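Local atomic coordinates of putative Xylose isomerase (Rhodospirillum rubrum, PDB entry 3QXB), a protein that binds iron and manganese ions in a xylose isomerase-like TIM barrel and may act as an isomerase. Residues Phe101-Leu106 with Ile155-Trp160; Val30-Leu34 with Tyr289-Asp295; Pro266-Gln270 with Ala308-Pro314. All coordinates share one frame; numbering follows the deposited sequence.

Contact 1 (Phe101-Leu106 with Ile155-Trp160); sequences FLAPTL and IARDMW
The ring of F101 receives the edge of the W160 indole on one face, and the selenium of M159, a selenomethionine, lies at its rim. W160 NE1 stands 3.2 Å above the plane of the F101 ring, over its centre, and nearly equal approaches to all six ring carbons confirm the centring. With the planes 58° apart the pair is edge-to-face, and the indole N-H corner leads, a placement consistent with an N-H to pi attraction. M159 SE comes to 3.7 Å from F101 CD1. Its direction, 78° off the ring normal, marks a Met-aromatic contact at the edge. The selenium gets there because the M159 chain runs extended beyond CG. A156 sits one helical turn before W160, and its O lies in plane at the indole edge. Both segments belong to the TIM barrel: 101-105 form the loop leading into helix 106-125, which L106 begins, and 155-160 lies on the outer helix 146-170. Beside the rings the packing is mainly aliphatic. A156 CB meets F101 O as well as F101 CB, the latter at 3.8 Å, and L102 CD2 at 3.9 Å, while the L106 and I155 side chains cross at about a right angle, with L106 CD1 3.9 Å from I155 CG2. W160 also meets the F135 ring, and its side chain is about 8 Å from that of E178, a metal ligand.

Contact 2 (Val30-Leu34 with Tyr289-Asp295); sequences VKRWL and YPFEARD
R32 drives its guanidinium into the loop 289-295, where NH1 makes two bonds. One goes to A293 O at 2.7 Å, nearly straight at 167° and in the guanidinium plane, although NH1 stands above the carbonyl plane of A293. The other, from R32 NH1 to D295 OD1 at 2.9 Å, is a salt bridge. It uses the anti lone pair of that oxygen and is bent, at 145°; the carboxylate and guanidinium planes are 75° apart. R32 NH2 adds a weak bond to A293 O and donates to a water 2.8 Å away, which bridges it to Y289 O. An R32 chain extended from CG to NE carries the charge across, and its stem passes D295 OD1, with CG at 3.4 Å. Further out, K31 CD rests 3.8 Å from F291 CD1. The K31 ammonium does not finish there, since it pairs with E185 and the Y96 carbonyl of the second subunit. W33 CZ2 approaches D295 O at 3.4 Å, placing that oxygen at the indole edge, while R32 CB lies above one indole face, toward its rim.

Two turns set these groups. A type I beta turn from P290 to A293 brings the A293 carbonyl round, and an inverse gamma turn centred on W33 folds the other loop. These loops follow strands 283-285 and 22-25, the last and first of the barrel, so the contact joins the loops beyond its closing strand pair. R294 occupies the N-cap position of helix 295-310, whose V298 and L299 pack on R32 and W33, and W33 also reaches L42 of helix 36-46.

Contact 3 (Pro266-Gln270 with Ala308-Pro314); sequences PQRLQ and ALKAASP
CG of Q267 stands anti to the backbone N (chi1 -168°) and the chain then bends at chi2, which turns the carboxamide toward the C-terminal side of the helix, facing S313. Both ends of the amide are used on that one residue. S313 N donates to Q267 OE1 at 2.8 Å with an angle of 171°, in the carbonyl plane and on a lone pair. Q267 NE2 returns a bond to S313 O at 2.9 Å and 177°, with that oxygen lying in the amide plane. Two nearly straight bonds fix the rotation of the amide, and NE2 has a second acceptor in D271 OD1, one turn on. Cut back to an alanine, this position is likely to leave S313 N and S313 O without their side-chain mates, and D271 OD1 without the NE2 donor, so that the tail could drift from helix 266-275. Helices 266-275 and 295-310, on the outside of the TIM barrel, precede and follow its last strand, 283-285, and the contact links the first turn of one to the last part and tail of the other. A312, in the tail, sets its CB against helix 266-275, 3.6 Å from P266 O and 3.8 Å from Q270 CB. P266 lays its ring against A308 of helix 295-310, with CB 3.6 Å from A308 O. On the barrel side, L269 CD1 meets L309 CD2 at 3.7 Å, and both leucines touch I245 of strand 240-245. Q270 bends likewise and puts CG 3.7 Å from P314 CA, while its OE1 accepts from M20 N just before strand 22-25. A water donates to L309 O at 3.0 Å and, weakly, to the same Q270 OE1.

Overall arrangement
From the N terminus the chain first lays down 30-34, the opening half of contact 2, just after strand 22-25. Contact 1 opens at 101-106 and closes at 155-160, a loop of 48 residues nested inside that of contact 2. Contact 3 opens at 266-270 before contact 2 closes at 289-295, and itself closes at 308-314, so contacts 2 and 3 cross; their nearest atoms are about 10 Å apart. Contact 1 ties the loop before helix 106-125 to helix 146-170, while the other two bind the chain's last segments to its start and to helix 266-275. Contacts 1 and 3, centres 39 Å apart, lie on opposite sides of the chain's centre. Contacts 1 and 2 both touch the second subunit.

Contact 1 (Phe101-Leu106 with Ile155-Trp160)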
loop_
_atom_site.group_PDB
_atom_site.type_symbol
_atom_site.label_atom_id
_atom_site.label_comp_id
_atom_site.label_asym_id
_atom_site.label_seq_id
_atom_site.Cartn_x
_atom_site.Cartn_y
_atom_site.Cartn_z
ATOM N N PHE A 101 9.389 8.975 9.936
ATOM C CA PHE A 101 10.442 9.683 10.640
ATOM C C PHE A 101 10.956 10.933 9.960
ATOM O O PHE A 101 11.546 11.804 10.622
ATOM C CB PHE A 101 11.607 8.741 10.966
ATOM C CG PHE A 101 11.215 7.599 11.861
ATOM C CD1 PHE A 101 11.146 7.801 13.250
ATOM C CD2 PHE A 101 10.846 6.346 11.321
ATOM C CE1 PHE A 101 10.785 6.770 14.090
ATOM C CE2 PHE A 101 10.458 5.309 12.140
ATOM C CZ PHE A 101 10.431 5.508 13.532
ATOM N N LEU A 102 10.713 11.065 8.664
ATOM C CA LEU A 102 11.146 12.295 7.946
ATOM C C LEU A 102 9.977 13.246 7.586
ATOM O O LEU A 102 10.149 14.240 6.858
ATOM C CB LEU A 102 11.986 11.925 6.735
ATOM C CG LEU A 102 13.208 11.045 7.029
ATOM C CD1 LEU A 102 14.003 10.749 5.751
ATOM C CD2 LEU A 102 14.158 11.629 8.064
ATOM N N ALA A 103 8.805 12.974 8.164
ATOM C CA ALA A 103 7.604 13.756 7.903
ATOM C C ALA A 103 7.762 15.249 8.285
ATOM O O ALA A 103 8.607 15.612 9.090
ATOM C CB ALA A 103 6.385 13.114 8.658
ATOM N N PRO A 104 6.924 16.120 7.716
ATOM C CA PRO A 104 7.165 17.552 7.866
ATOM C C PRO A 104 6.660 18.203 9.175
ATOM O O PRO A 104 6.934 19.362 9.394
ATOM C CB PRO A 104 6.458 18.150 6.643
ATOM C CG PRO A 104 5.303 17.158 6.389
ATOM C CD PRO A 104 5.974 15.825 6.643
ATOM N N THR A 105 5.953 17.479 10.043
ATOM C CA THR A 105 5.618 17.991 11.378
ATOM C C THR A 105 6.105 17.007 12.414
ATOM O O THR A 105 6.241 15.784 12.123
ATOM C CB THR A 105 4.119 18.193 11.594
ATOM O OG1 THR A 105 3.485 16.908 11.711
ATOM C CG2 THR A 105 3.459 19.059 10.423
ATOM N N LEU A 106 6.392 17.518 13.614
ATOM C CA LEU A 106 6.852 16.660 14.707
ATOM C C LEU A 106 5.753 15.653 15.065
ATOM O O LEU A 106 6.062 14.539 15.405
ATOM C CB LEU A 106 7.249 17.460 15.953
ATOM C CG LEU A 106 7.822 16.666 17.145
ATOM C CD1 LEU A 106 9.123 15.895 16.747
ATOM C CD2 LEU A 106 8.059 17.561 18.361
ATOM N N ILE A 155 16.164 14.739 14.505
ATOM C CA ILE A 155 15.078 14.233 15.323
ATOM C C ILE A 155 14.870 12.752 15.037
ATOM O O ILE A 155 14.698 11.962 15.956
ATOM C CB ILE A 155 13.821 15.058 15.097
ATOM C CG1 ILE A 155 14.022 16.443 15.744
ATOM C CG2 ILE A 155 12.558 14.308 15.634
ATOM C CD1 ILE A 155 13.187 17.565 15.129
ATOM N N ALA A 156 14.882 12.378 13.759
ATOM C CA ALA A 156 14.636 11.012 13.367
ATOM C C ALA A 156 15.672 10.105 14.005
ATOM O O ALA A 156 15.332 9.077 14.543
ATOM C CB ALA A 156 14.651 10.867 11.874
ATOM N N ARG A 157 16.946 10.489 13.901
ATOM C CA ARG A 157 18.071 9.720 14.461
ATOM C C ARG A 157 17.919 9.518 15.976
ATOM O O ARG A 157 18.091 8.411 16.481
ATOM C CB ARG A 157 19.416 10.407 14.104
ATOM C CG ARG A 157 20.512 10.364 15.177
ATOM C CD ARG A 157 21.805 11.038 14.681
ATOM N NE ARG A 157 21.758 12.504 14.714
ATOM C CZ ARG A 157 22.420 13.304 13.886
ATOM N NH1 ARG A 157 23.174 12.793 12.939
ATOM N NH2 ARG A 157 22.302 14.624 13.981
ATOM N N ASP A 158 17.554 10.577 16.690
ATOM C CA ASP A 158 17.321 10.481 18.115
ATOM C C ASP A 158 16.145 9.527 18.378
ATOM O O ASP A 158 16.189 8.751 19.300
ATOM C CB ASP A 158 17.061 11.857 18.749
ATOM C CG ASP A 158 18.314 12.731 18.803
ATOM O OD1 ASP A 158 19.455 12.190 18.659
ATOM O OD2 ASP A 158 18.151 13.967 18.974
HETATM N N MSE A 159 15.127 9.557 17.541
HETATM C CA MSE A 159 14.013 8.611 17.693
HETATM C C MSE A 159 14.465 7.154 17.595
HETATM O O MSE A 159 13.984 6.304 18.353
HETATM C CB MSE A 159 12.939 8.878 16.675
HETATM C CG MSE A 159 12.127 10.122 17.007
HETATM SE SE MSE A 159 10.731 10.453 15.781
HETATM C CE MSE A 159 9.927 11.856 16.696
ATOM N N TRP A 160 15.342 6.848 16.630
ATOM C CA TRP A 160 15.739 5.469 16.403
ATOM C C TRP A 160 16.597 4.971 17.548
ATOM O O TRP A 160 16.574 3.785 17.867
ATOM C CB TRP A 160 16.451 5.267 15.053
ATOM C CG TRP A 160 15.451 5.034 13.929
ATOM C CD1 TRP A 160 14.603 5.940 13.403
ATOM C CD2 TRP A 160 15.195 3.804 13.249
ATOM N NE1 TRP A 160 13.825 5.364 12.427
ATOM C CE2 TRP A 160 14.155 4.046 12.324
ATOM C CE3 TRP A 160 15.716 2.513 13.347
ATOM C CZ2 TRP A 160 13.675 3.062 11.470
ATOM C CZ3 TRP A 160 15.225 1.538 12.514
ATOM C CH2 TRP A 160 14.206 1.816 11.592
#

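Contact 2 (Val30-Leu34 with Tyr289-Asp295)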
loop_
_atom_site.group_PDB
_atom_site.type_symbol
_atom_site.label_atom_id
_atom_site.label_comp_id
_atom_site.label_asym_id
_atom_site.label_seq_id
_atom_site.Cartn_x
_atom_site.Cartn_y
_atom_site.Cartn_z
ATOM N N VAL A 30 0.133 -11.649 0.623
ATOM C CA VAL A 30 -0.789 -10.616 1.165
ATOM C C VAL A 30 -2.178 -10.747 0.553
ATOM O O VAL A 30 -2.294 -10.972 -0.661
ATOM C CB VAL A 30 -0.205 -9.210 0.962
ATOM C CG1 VAL A 30 -1.282 -8.109 1.164
ATOM C CG2 VAL A 30 1.033 -9.036 1.855
ATOM N N LYS A 31 -3.183 -10.718 1.441
ATOM C CA LYS A 31 -4.609 -10.874 1.138
ATOM C C LYS A 31 -5.049 -12.277 0.717
ATOM O O LYS A 31 -6.264 -12.535 0.646
ATOM C CB LYS A 31 -5.102 -9.891 0.060
ATOM C CG LYS A 31 -4.750 -8.417 0.271
ATOM C CD LYS A 31 -5.546 -7.479 -0.637
ATOM C CE LYS A 31 -6.943 -7.284 -0.089
ATOM N NZ LYS A 31 -7.688 -6.119 -0.724
ATOM N N ARG A 32 -4.110 -13.175 0.429
ATOM C CA ARG A 32 -4.461 -14.470 -0.185
ATOM C C ARG A 32 -4.387 -15.662 0.800
ATOM O O ARG A 32 -5.432 -16.095 1.328
ATOM C CB ARG A 32 -3.608 -14.729 -1.438
ATOM C CG ARG A 32 -3.582 -13.561 -2.481
ATOM C CD ARG A 32 -2.539 -13.814 -3.524
ATOM N NE ARG A 32 -2.270 -12.645 -4.375
ATOM C CZ ARG A 32 -2.825 -12.421 -5.560
ATOM N NH1 ARG A 32 -3.687 -13.288 -6.088
ATOM N NH2 ARG A 32 -2.486 -11.339 -6.250
ATOM N N TRP A 33 -3.198 -16.219 1.031
ATOM C CA TRP A 33 -3.071 -17.456 1.837
ATOM C C TRP A 33 -2.874 -17.018 3.284
ATOM O O TRP A 33 -1.753 -16.912 3.771
ATOM C CB TRP A 33 -1.948 -18.392 1.337
ATOM C CG TRP A 33 -2.137 -18.775 -0.084
ATOM C CD1 TRP A 33 -2.929 -19.761 -0.556
ATOM C CD2 TRP A 33 -1.541 -18.156 -1.222
ATOM N NE1 TRP A 33 -2.884 -19.801 -1.916
ATOM C CE2 TRP A 33 -2.041 -18.826 -2.363
ATOM C CE3 TRP A 33 -0.643 -17.091 -1.398
ATOM C CZ2 TRP A 33 -1.685 -18.471 -3.667
ATOM C CZ3 TRP A 33 -0.259 -16.750 -2.717
ATOM C CH2 TRP A 33 -0.791 -17.439 -3.826
ATOM N N LEU A 34 -3.994 -16.727 3.938
ATOM C CA LEU A 34 -3.991 -16.093 5.239
ATOM C C LEU A 34 -4.071 -17.064 6.407
ATOM O O LEU A 34 -3.728 -16.691 7.501
ATOM C CB LEU A 34 -5.144 -15.066 5.346
ATOM C CG LEU A 34 -5.093 -13.800 4.489
ATOM C CD1 LEU A 34 -6.279 -12.929 4.908
ATOM C CD2 LEU A 34 -3.821 -13.045 4.654
ATOM N N TYR A 289 3.123 -8.887 -6.640
ATOM C CA TYR A 289 2.217 -9.303 -7.676
ATOM C C TYR A 289 1.046 -8.354 -7.654
ATOM O O TYR A 289 0.583 -7.932 -6.571
ATOM C CB TYR A 289 1.743 -10.726 -7.418
ATOM C CG TYR A 289 2.776 -11.775 -7.661
ATOM C CD1 TYR A 289 3.582 -12.254 -6.624
ATOM C CD2 TYR A 289 2.948 -12.320 -8.934
ATOM C CE1 TYR A 289 4.550 -13.225 -6.849
ATOM C CE2 TYR A 289 3.913 -13.285 -9.163
ATOM C CZ TYR A 289 4.716 -13.736 -8.099
ATOM O OH TYR A 289 5.658 -14.723 -8.265
ATOM N N PRO A 290 0.547 -7.997 -8.841
ATOM C CA PRO A 290 -0.682 -7.188 -8.867
ATOM C C PRO A 290 -1.794 -7.857 -8.025
ATOM O O PRO A 290 -1.885 -9.063 -8.023
ATOM C CB PRO A 290 -1.076 -7.211 -10.346
ATOM C CG PRO A 290 0.171 -7.650 -11.103
ATOM C CD PRO A 290 0.866 -8.573 -10.161
ATOM N N PHE A 291 -2.605 -7.080 -7.293
ATOM C CA PHE A 291 -3.741 -7.638 -6.549
ATOM C C PHE A 291 -4.657 -8.497 -7.445
ATOM O O PHE A 291 -5.135 -9.556 -7.047
ATOM C CB PHE A 291 -4.594 -6.490 -5.960
ATOM C CG PHE A 291 -3.886 -5.687 -4.860
ATOM C CD1 PHE A 291 -3.552 -6.280 -3.644
ATOM C CD2 PHE A 291 -3.604 -4.328 -5.037
ATOM C CE1 PHE A 291 -2.923 -5.561 -2.650
ATOM C CE2 PHE A 291 -2.979 -3.584 -4.022
ATOM C CZ PHE A 291 -2.626 -4.204 -2.837
ATOM N N GLU A 292 -4.864 -8.025 -8.672
ATOM C CA GLU A 292 -5.821 -8.625 -9.597
ATOM C C GLU A 292 -5.297 -9.923 -10.269
ATOM O O GLU A 292 -6.038 -10.608 -10.968
ATOM C CB GLU A 292 -6.276 -7.594 -10.627
ATOM C CG GLU A 292 -5.206 -7.053 -11.534
ATOM C CD GLU A 292 -4.490 -5.813 -10.961
ATOM O OE1 GLU A 292 -4.406 -5.634 -9.699
ATOM O OE2 GLU A 292 -4.009 -5.025 -11.791
ATOM N N ALA A 293 -4.034 -10.265 -10.048
ATOM C CA ALA A 293 -3.537 -11.543 -10.524
ATOM C C ALA A 293 -4.225 -12.665 -9.737
ATOM O O ALA A 293 -4.519 -12.517 -8.557
ATOM C CB ALA A 293 -2.022 -11.641 -10.379
ATOM N N ARG A 294 -4.456 -13.799 -10.393
ATOM C CA ARG A 294 -5.177 -14.911 -9.780
ATOM C C ARG A 294 -4.271 -15.687 -8.820
ATOM O O ARG A 294 -3.119 -15.848 -9.098
ATOM C CB ARG A 294 -5.698 -15.829 -10.872
ATOM C CG ARG A 294 -6.780 -15.152 -11.684
ATOM C CD ARG A 294 -6.969 -15.800 -12.990
ATOM N NE ARG A 294 -7.394 -17.178 -12.865
ATOM C CZ ARG A 294 -6.712 -18.239 -13.318
ATOM N NH1 ARG A 294 -5.533 -18.122 -13.932
ATOM N NH2 ARG A 294 -7.237 -19.452 -13.175
ATOM N N ASP A 295 -4.850 -16.141 -7.701
ATOM C CA ASP A 295 -4.133 -16.894 -6.659
ATOM C C ASP A 295 -3.272 -18.001 -7.250
ATOM O O ASP A 295 -2.096 -18.068 -6.986
ATOM C CB ASP A 295 -5.138 -17.490 -5.649
ATOM C CG ASP A 295 -5.823 -16.392 -4.764
ATOM O OD1 ASP A 295 -5.430 -15.208 -4.815
ATOM O OD2 ASP A 295 -6.758 -16.725 -4.029
HETATM O O HOH W 1 -1.003 -9.392 -4.812
#

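Contact 3 (Pro266-Gln270 with Ala308-Pro314)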
loop_
_atom_site.group_PDB
_atom_site.type_symbol
_atom_site.label_atom_id
_atom_site.label_comp_id
_atom_site.label_asym_id
_atom_site.label_seq_id
_atom_site.Cartn_x
_atom_site.Cartn_y
_atom_site.Cartn_z
ATOM N N PRO A 266 19.663 -15.209 -11.192
ATOM C CA PRO A 266 20.041 -16.082 -10.084
ATOM C C PRO A 266 21.533 -16.303 -9.940
ATOM O O PRO A 266 22.043 -16.278 -8.822
ATOM C CB PRO A 266 19.361 -17.397 -10.423
ATOM C CG PRO A 266 18.119 -16.962 -11.154
ATOM C CD PRO A 266 18.509 -15.740 -11.946
ATOM N N GLN A 267 22.228 -16.507 -11.055
ATOM C CA GLN A 267 23.679 -16.720 -11.010
ATOM C C GLN A 267 24.482 -15.499 -10.550
ATOM O O GLN A 267 25.543 -15.663 -9.938
ATOM C CB GLN A 267 24.230 -17.178 -12.373
ATOM C CG GLN A 267 25.682 -17.682 -12.268
ATOM C CD GLN A 267 25.829 -18.864 -11.324
ATOM O OE1 GLN A 267 24.993 -19.766 -11.316
ATOM N NE2 GLN A 267 26.891 -18.869 -10.524
ATOM N N ARG A 268 24.016 -14.300 -10.903
ATOM C CA ARG A 268 24.665 -13.069 -10.465
ATOM C C ARG A 268 24.564 -12.940 -8.923
ATOM O O ARG A 268 25.542 -12.621 -8.247
ATOM C CB ARG A 268 24.047 -11.867 -11.191
ATOM C CG ARG A 268 24.473 -10.508 -10.651
ATOM C CD ARG A 268 23.599 -9.373 -11.176
ATOM N NE ARG A 268 24.174 -8.079 -10.821
ATOM C CZ ARG A 268 23.850 -6.900 -11.349
ATOM N NH1 ARG A 268 22.947 -6.788 -12.315
ATOM N NH2 ARG A 268 24.469 -5.806 -10.909
ATOM N N LEU A 269 23.381 -13.204 -8.388
ATOM C CA LEU A 269 23.182 -13.288 -6.943
ATOM C C LEU A 269 24.111 -14.318 -6.296
ATOM O O LEU A 269 24.759 -14.006 -5.315
ATOM C CB LEU A 269 21.714 -13.589 -6.588
ATOM C CG LEU A 269 20.600 -12.586 -6.948
ATOM C CD1 LEU A 269 19.242 -13.201 -6.579
ATOM C CD2 LEU A 269 20.772 -11.230 -6.208
ATOM N N GLN A 270 24.226 -15.524 -6.849
ATOM C CA GLN A 270 25.119 -16.535 -6.268
ATOM C C GLN A 270 26.607 -16.134 -6.357
ATOM O O GLN A 270 27.374 -16.381 -5.434
ATOM C CB GLN A 270 24.885 -17.886 -6.936
ATOM C CG GLN A 270 25.740 -19.005 -6.389
ATOM C CD GLN A 270 25.392 -19.330 -4.960
ATOM O OE1 GLN A 270 24.249 -19.664 -4.651
ATOM N NE2 GLN A 270 26.366 -19.234 -4.078
ATOM N N ALA A 308 14.108 -21.419 -9.853
ATOM C CA ALA A 308 15.115 -20.704 -10.640
ATOM C C ALA A 308 16.257 -20.259 -9.735
ATOM O O ALA A 308 17.420 -20.421 -10.088
ATOM C CB ALA A 308 14.494 -19.491 -11.363
ATOM N N LEU A 309 15.924 -19.721 -8.564
ATOM C CA LEU A 309 16.940 -19.267 -7.596
ATOM C C LEU A 309 17.785 -20.433 -7.082
ATOM O O LEU A 309 19.030 -20.357 -7.021
ATOM C CB LEU A 309 16.287 -18.534 -6.423
ATOM C CG LEU A 309 15.798 -17.102 -6.647
ATOM C CD1 LEU A 309 14.855 -16.669 -5.499
ATOM C CD2 LEU A 309 16.971 -16.130 -6.834
ATOM N N LYS A 310 17.127 -21.534 -6.734
ATOM C CA LYS A 310 17.873 -22.737 -6.274
ATOM C C LYS A 310 18.771 -23.369 -7.343
ATOM O O LYS A 310 19.716 -24.074 -6.996
ATOM C CB LYS A 310 16.907 -23.796 -5.736
ATOM C CG LYS A 310 16.290 -23.430 -4.380
ATOM C CD LYS A 310 15.138 -24.345 -4.054
ATOM C CE LYS A 310 14.798 -24.336 -2.579
ATOM N NZ LYS A 310 13.827 -25.443 -2.337
ATOM N N ALA A 311 18.485 -23.086 -8.614
ATOM C CA ALA A 311 19.224 -23.596 -9.754
ATOM C C ALA A 311 20.590 -22.941 -9.967
ATOM O O ALA A 311 21.387 -23.433 -10.759
ATOM C CB ALA A 311 18.325 -23.447 -11.060
ATOM N N ALA A 312 20.867 -21.837 -9.279
ATOM C CA ALA A 312 22.149 -21.149 -9.408
ATOM C C ALA A 312 23.307 -22.027 -8.924
ATOM O O ALA A 312 23.134 -22.892 -8.071
ATOM C CB ALA A 312 22.125 -19.837 -8.663
ATOM N N SER A 313 24.479 -21.821 -9.506
ATOM C CA SER A 313 25.612 -22.721 -9.285
ATOM C C SER A 313 26.658 -22.100 -8.357
ATOM O O SER A 313 27.321 -21.139 -8.732
ATOM C CB SER A 313 26.244 -23.096 -10.621
ATOM O OG SER A 313 27.333 -23.996 -10.423
ATOM N N PRO A 314 26.802 -22.648 -7.139
ATOM C CA PRO A 314 27.793 -22.126 -6.189
ATOM C C PRO A 314 29.217 -22.523 -6.556
ATOM O O PRO A 314 29.425 -23.604 -7.117
ATOM C CB PRO A 314 27.384 -22.765 -4.855
ATOM C CG PRO A 314 26.602 -23.983 -5.223
ATOM C CD PRO A 314 26.043 -23.790 -6.595
HETATM O O HOH W 2 21.111 -21.069 -4.948
#